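Ribosome-binding factor A (PDB 2DYJ) assists late maturation of the 30S ribosomal subunit, binding free subunits and supporting efficient processing of 16S rRNA. Local coordinates at residues L8-I20 with R68-R80. Residues are numbered along the deposited sequence; the frame is centred on the assembly and turned at random.
Sequences LEAQLKRALAEEI and RLVAALARRVRMR
Arg76 lays its guanidinium over helix 8-20, with Ala15 CA 3.5 Å above the centre of one face and Ala15 CB 3.5 Å from Arg76 NE. Two carboxylates meet its edge. Glu18 OE2 accepts from both Arg76 NH1 and Arg76 NH2, each at 2.9 Å through a bent bond; both come from the same face, NH2 from well above the carboxylate plane and NH1 nearer to it, on the anti side. The two planes stand 49° apart. Glu19 OE2 offers its anti lone pair to Arg76 NH1 at 3.1 Å, its carboxylate nearly upright on the guanidinium (82°). A bend at chi2 (-48°) folds Glu19 back so that Glu19 OE1 lies 3.5 Å from Ala72 CB, while a water bonded to Ala72 O makes a weak bond to Glu19 OE2. With an alanine in place of Glu19, Arg76 NH1 would probably lose its second carboxylate and Ala72 CB its cover. Leu73 O accepts from Arg76 N and Val77 N, fixing the backbone that carries Arg76. Beneath these charges Leu73 CD2 sits 3.7 Å from Ala15 CB, Leu16 CD1 packs on Leu73 CD1, Leu69 CD2 rests against Glu19 CB, and Leu12 CD2 meets Val77 CG2 at 4.0 Å. Farther along, Leu8 CD2 touches Met79 SD. Leu12 and Leu16 also reach strand 44-50, and Leu69 strand 84-89, anchoring both helices to the sheet of this KH-type domain. In this salt-bridge network over an apolar layer, Arg76 probably eases repulsion between the neighbouring carboxylates and favours their ionised form.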
loop_
_atom_site.group_PDB
_atom_site.type_symbol
_atom_site.label_atom_id
_atom_site.label_comp_id
_atom_site.label_asym_id
_atom_site.label_seq_id
_atom_site.Cartn_x
_atom_site.Cartn_y
_atom_site.Cartn_z
ATOM N N LEU A 8 -6.514 -5.095 11.483
ATOM C CA LEU A 8 -5.414 -5.536 10.635
ATOM C C LEU A 8 -5.153 -4.465 9.572
ATOM O O LEU A 8 -4.000 -4.197 9.204
ATOM C CB LEU A 8 -5.742 -6.887 9.965
ATOM C CG LEU A 8 -4.630 -7.387 9.027
ATOM C CD1 LEU A 8 -3.376 -7.699 9.829
ATOM C CD2 LEU A 8 -5.093 -8.616 8.259
ATOM N N GLU A 9 -6.219 -3.831 9.092
ATOM C CA GLU A 9 -6.062 -2.810 8.070
ATOM C C GLU A 9 -5.287 -1.623 8.608
ATOM O O GLU A 9 -4.477 -1.062 7.898
ATOM C CB GLU A 9 -7.427 -2.377 7.521
ATOM C CG GLU A 9 -8.130 -3.504 6.792
ATOM C CD GLU A 9 -9.509 -3.131 6.296
ATOM O OE1 GLU A 9 -10.159 -2.285 6.937
ATOM O OE2 GLU A 9 -9.954 -3.704 5.278
ATOM N N ALA A 10 -5.524 -1.246 9.867
ATOM C CA ALA A 10 -4.784 -0.137 10.457
ATOM C C ALA A 10 -3.286 -0.479 10.549
ATOM O O ALA A 10 -2.425 0.358 10.255
ATOM C CB ALA A 10 -5.340 0.187 11.842
ATOM N N GLN A 11 -2.961 -1.708 10.947
ATOM C CA GLN A 11 -1.562 -2.105 11.039
ATOM C C GLN A 11 -0.900 -2.099 9.656
ATOM O O GLN A 11 0.231 -1.638 9.501
ATOM C CB GLN A 11 -1.422 -3.510 11.646
ATOM C CG GLN A 11 -1.936 -3.662 13.071
ATOM C CD GLN A 11 -1.657 -5.048 13.656
ATOM O OE1 GLN A 11 -1.916 -5.304 14.836
ATOM N NE2 GLN A 11 -1.125 -5.945 12.830
ATOM N N LEU A 12 -1.596 -2.643 8.662
ATOM C CA LEU A 12 -1.072 -2.697 7.300
ATOM C C LEU A 12 -0.870 -1.299 6.720
ATOM O O LEU A 12 0.104 -1.051 6.010
ATOM C CB LEU A 12 -2.017 -3.510 6.389
ATOM C CG LEU A 12 -2.055 -5.029 6.621
ATOM C CD1 LEU A 12 -3.228 -5.675 5.855
ATOM C CD2 LEU A 12 -0.748 -5.631 6.164
ATOM N N LYS A 13 -1.804 -0.393 7.004
ATOM C CA LYS A 13 -1.726 0.979 6.507
ATOM C C LYS A 13 -0.507 1.708 7.061
ATOM O O LYS A 13 0.249 2.352 6.318
ATOM C CB LYS A 13 -2.982 1.754 6.889
ATOM C CG LYS A 13 -2.946 3.228 6.496
ATOM C CD LYS A 13 -4.280 3.891 6.797
ATOM C CE LYS A 13 -4.101 5.245 7.466
ATOM N NZ LYS A 13 -3.445 6.231 6.574
ATOM N N ARG A 14 -0.316 1.622 8.374
ATOM C CA ARG A 14 0.821 2.297 8.973
ATOM C C ARG A 14 2.109 1.640 8.481
ATOM O O ARG A 14 3.087 2.324 8.188
ATOM C CB ARG A 14 0.726 2.254 10.504
ATOM C CG ARG A 14 1.900 2.930 11.194
ATOM C CD ARG A 14 1.695 3.059 12.703
ATOM N NE ARG A 14 1.975 4.421 13.163
ATOM C CZ ARG A 14 1.115 5.434 13.083
ATOM N NH1 ARG A 14 -0.094 5.247 12.568
ATOM N NH2 ARG A 14 1.467 6.641 13.501
ATOM N N ALA A 15 2.100 0.319 8.337
ATOM C CA ALA A 15 3.292 -0.396 7.874
ATOM C C ALA A 15 3.676 -0.048 6.435
ATOM O O ALA A 15 4.845 0.198 6.121
ATOM C CB ALA A 15 3.082 -1.916 8.007
ATOM N N LEU A 16 2.684 -0.031 5.560
ATOM C CA LEU A 16 2.922 0.261 4.154
ATOM C C LEU A 16 3.303 1.729 3.947
ATOM O O LEU A 16 4.143 2.051 3.110
ATOM C CB LEU A 16 1.670 -0.109 3.346
ATOM C CG LEU A 16 1.847 -0.427 1.859
ATOM C CD1 LEU A 16 3.004 -1.389 1.656
ATOM C CD2 LEU A 16 0.553 -1.021 1.322
ATOM N N ALA A 17 2.691 2.626 4.709
ATOM C CA ALA A 17 3.028 4.039 4.578
ATOM C C ALA A 17 4.516 4.204 4.880
ATOM O O ALA A 17 5.204 4.992 4.235
ATOM C CB ALA A 17 2.179 4.886 5.546
ATOM N N GLU A 18 5.019 3.457 5.860
ATOM C CA GLU A 18 6.432 3.539 6.210
ATOM C C GLU A 18 7.339 2.887 5.178
ATOM O O GLU A 18 8.420 3.401 4.878
ATOM C CB GLU A 18 6.675 2.905 7.582
ATOM C CG GLU A 18 6.120 3.743 8.723
ATOM C CD GLU A 18 6.300 3.096 10.086
ATOM O OE1 GLU A 18 5.832 3.680 11.086
ATOM O OE2 GLU A 18 6.899 2.006 10.156
ATOM N N GLU A 19 6.914 1.746 4.640
ATOM C CA GLU A 19 7.712 1.057 3.639
ATOM C C GLU A 19 7.771 1.841 2.330
ATOM O O GLU A 19 8.774 1.809 1.631
ATOM C CB GLU A 19 7.171 -0.354 3.386
ATOM C CG GLU A 19 7.302 -1.279 4.591
ATOM C CD GLU A 19 8.692 -1.231 5.206
ATOM O OE1 GLU A 19 9.684 -1.195 4.444
ATOM O OE2 GLU A 19 8.790 -1.235 6.453
ATOM N N ILE A 20 6.698 2.546 1.993
ATOM C CA ILE A 20 6.705 3.333 0.767
ATOM C C ILE A 20 7.668 4.517 0.963
ATOM O O ILE A 20 8.457 4.860 0.077
ATOM C CB ILE A 20 5.281 3.843 0.450
ATOM C CG1 ILE A 20 4.415 2.662 0.004
ATOM C CG2 ILE A 20 5.330 4.946 -0.601
ATOM C CD1 ILE A 20 2.940 2.998 -0.268
ATOM N N ARG A 68 8.545 -6.078 -3.733
ATOM C CA ARG A 68 9.445 -5.633 -2.665
ATOM C C ARG A 68 8.633 -5.120 -1.479
ATOM O O ARG A 68 9.027 -5.281 -0.326
ATOM C CB ARG A 68 10.364 -4.503 -3.157
ATOM C CG ARG A 68 11.108 -4.819 -4.446
ATOM C CD ARG A 68 11.483 -3.533 -5.195
ATOM N NE ARG A 68 11.862 -3.811 -6.578
ATOM C CZ ARG A 68 11.735 -2.950 -7.585
ATOM N NH1 ARG A 68 11.231 -1.736 -7.370
ATOM N NH2 ARG A 68 12.107 -3.308 -8.812
ATOM N N LEU A 69 7.489 -4.500 -1.746
ATOM C CA LEU A 69 6.676 -3.985 -0.649
ATOM C C LEU A 69 6.004 -5.117 0.112
ATOM O O LEU A 69 5.898 -5.056 1.345
ATOM C CB LEU A 69 5.609 -3.005 -1.165
ATOM C CG LEU A 69 6.114 -1.622 -1.571
ATOM C CD1 LEU A 69 4.987 -0.813 -2.243
ATOM C CD2 LEU A 69 6.625 -0.899 -0.338
ATOM N N VAL A 70 5.559 -6.158 -0.598
ATOM C CA VAL A 70 4.923 -7.264 0.101
ATOM C C VAL A 70 5.979 -7.985 0.949
ATOM O O VAL A 70 5.701 -8.425 2.068
ATOM C CB VAL A 70 4.226 -8.230 -0.886
ATOM C CG1 VAL A 70 3.765 -9.492 -0.166
ATOM C CG2 VAL A 70 2.983 -7.528 -1.483
ATOM N N ALA A 71 7.193 -8.070 0.412
ATOM C CA ALA A 71 8.310 -8.698 1.122
ATOM C C ALA A 71 8.577 -7.927 2.423
ATOM O O ALA A 71 8.850 -8.528 3.463
ATOM C CB ALA A 71 9.562 -8.679 0.241
ATOM N N ALA A 72 8.500 -6.593 2.340
ATOM C CA ALA A 72 8.719 -5.700 3.471
ATOM C C ALA A 72 7.637 -5.870 4.516
ATOM O O ALA A 72 7.900 -5.827 5.727
ATOM C CB ALA A 72 8.768 -4.238 2.996
ATOM N N LEU A 73 6.407 -6.043 4.056
ATOM C CA LEU A 73 5.309 -6.245 4.976
ATOM C C LEU A 73 5.462 -7.600 5.644
ATOM O O LEU A 73 5.187 -7.737 6.823
ATOM C CB LEU A 73 3.966 -6.207 4.242
ATOM C CG LEU A 73 3.515 -4.854 3.689
ATOM C CD1 LEU A 73 2.132 -5.010 3.025
ATOM C CD2 LEU A 73 3.435 -3.847 4.822
ATOM N N ALA A 74 5.905 -8.601 4.888
ATOM C CA ALA A 74 6.027 -9.937 5.448
ATOM C C ALA A 74 7.003 -9.964 6.615
ATOM O O ALA A 74 6.937 -10.854 7.471
ATOM C CB ALA A 74 6.471 -10.940 4.380
ATOM N N ARG A 75 7.907 -8.997 6.639
ATOM C CA ARG A 75 8.903 -8.918 7.705
ATOM C C ARG A 75 8.385 -8.263 8.980
ATOM O O ARG A 75 9.034 -8.342 10.021
ATOM C CB ARG A 75 10.145 -8.167 7.205
ATOM C CG ARG A 75 10.984 -8.976 6.221
ATOM C CD ARG A 75 12.297 -8.284 5.888
ATOM N NE ARG A 75 12.132 -7.172 4.964
ATOM C CZ ARG A 75 12.270 -7.244 3.641
ATOM N NH1 ARG A 75 12.587 -8.392 3.045
ATOM N NH2 ARG A 75 12.082 -6.155 2.909
ATOM N N ARG A 76 7.213 -7.636 8.917
ATOM C CA ARG A 76 6.689 -6.969 10.097
ATOM C C ARG A 76 5.252 -7.240 10.490
ATOM O O ARG A 76 4.802 -6.776 11.543
ATOM C CB ARG A 76 6.903 -5.458 9.990
ATOM C CG ARG A 76 6.442 -4.817 8.702
ATOM C CD ARG A 76 6.864 -3.349 8.665
ATOM N NE ARG A 76 6.157 -2.523 9.647
ATOM C CZ ARG A 76 6.302 -1.201 9.745
ATOM N NH1 ARG A 76 7.132 -0.561 8.933
ATOM N NH2 ARG A 76 5.596 -0.512 10.629
ATOM N N VAL A 77 4.527 -7.980 9.655
ATOM C CA VAL A 77 3.143 -8.313 9.956
ATOM C C VAL A 77 3.035 -9.823 10.026
ATOM O O VAL A 77 3.597 -10.535 9.192
ATOM C CB VAL A 77 2.166 -7.784 8.876
ATOM C CG1 VAL A 77 0.727 -8.152 9.251
ATOM C CG2 VAL A 77 2.305 -6.282 8.743
ATOM N N ARG A 78 2.319 -10.315 11.027
ATOM C CA ARG A 78 2.174 -11.751 11.194
ATOM C C ARG A 78 0.959 -12.273 10.440
ATOM O O ARG A 78 -0.179 -12.097 10.874
ATOM C CB ARG A 78 2.061 -12.093 12.683
ATOM C CG ARG A 78 2.405 -13.538 13.008
ATOM C CD ARG A 78 3.774 -13.905 12.433
ATOM N NE ARG A 78 4.120 -15.310 12.653
ATOM C CZ ARG A 78 4.423 -15.828 13.839
ATOM N NH1 ARG A 78 4.428 -15.056 14.921
ATOM N NH2 ARG A 78 4.715 -17.118 13.945
ATOM N N MET A 79 1.216 -12.894 9.295
ATOM C CA MET A 79 0.184 -13.476 8.439
ATOM C C MET A 79 0.882 -14.605 7.688
ATOM O O MET A 79 1.989 -14.423 7.191
ATOM C CB MET A 79 -0.340 -12.456 7.412
ATOM C CG MET A 79 -1.352 -11.441 7.918
ATOM S SD MET A 79 -2.023 -10.423 6.558
ATOM C CE MET A 79 -3.137 -11.628 5.788
ATOM N N ARG A 80 0.248 -15.769 7.613
ATOM C CA ARG A 80 0.841 -16.887 6.907
ATOM C C ARG A 80 1.081 -16.486 5.463
ATOM O O ARG A 80 2.156 -16.719 4.926
ATOM C CB ARG A 80 -0.060 -18.111 7.005
ATOM C CG ARG A 80 0.273 -18.996 8.194
ATOM C CD ARG A 80 0.254 -18.221 9.514
ATOM N NE ARG A 80 1.125 -18.829 10.520
ATOM C CZ ARG A 80 2.453 -18.769 10.491
ATOM N NH1 ARG A 80 3.069 -18.122 9.509
ATOM N NH2 ARG A 80 3.169 -19.357 11.442
HETATM O O HOH W 1 9.612 -4.036 7.032
#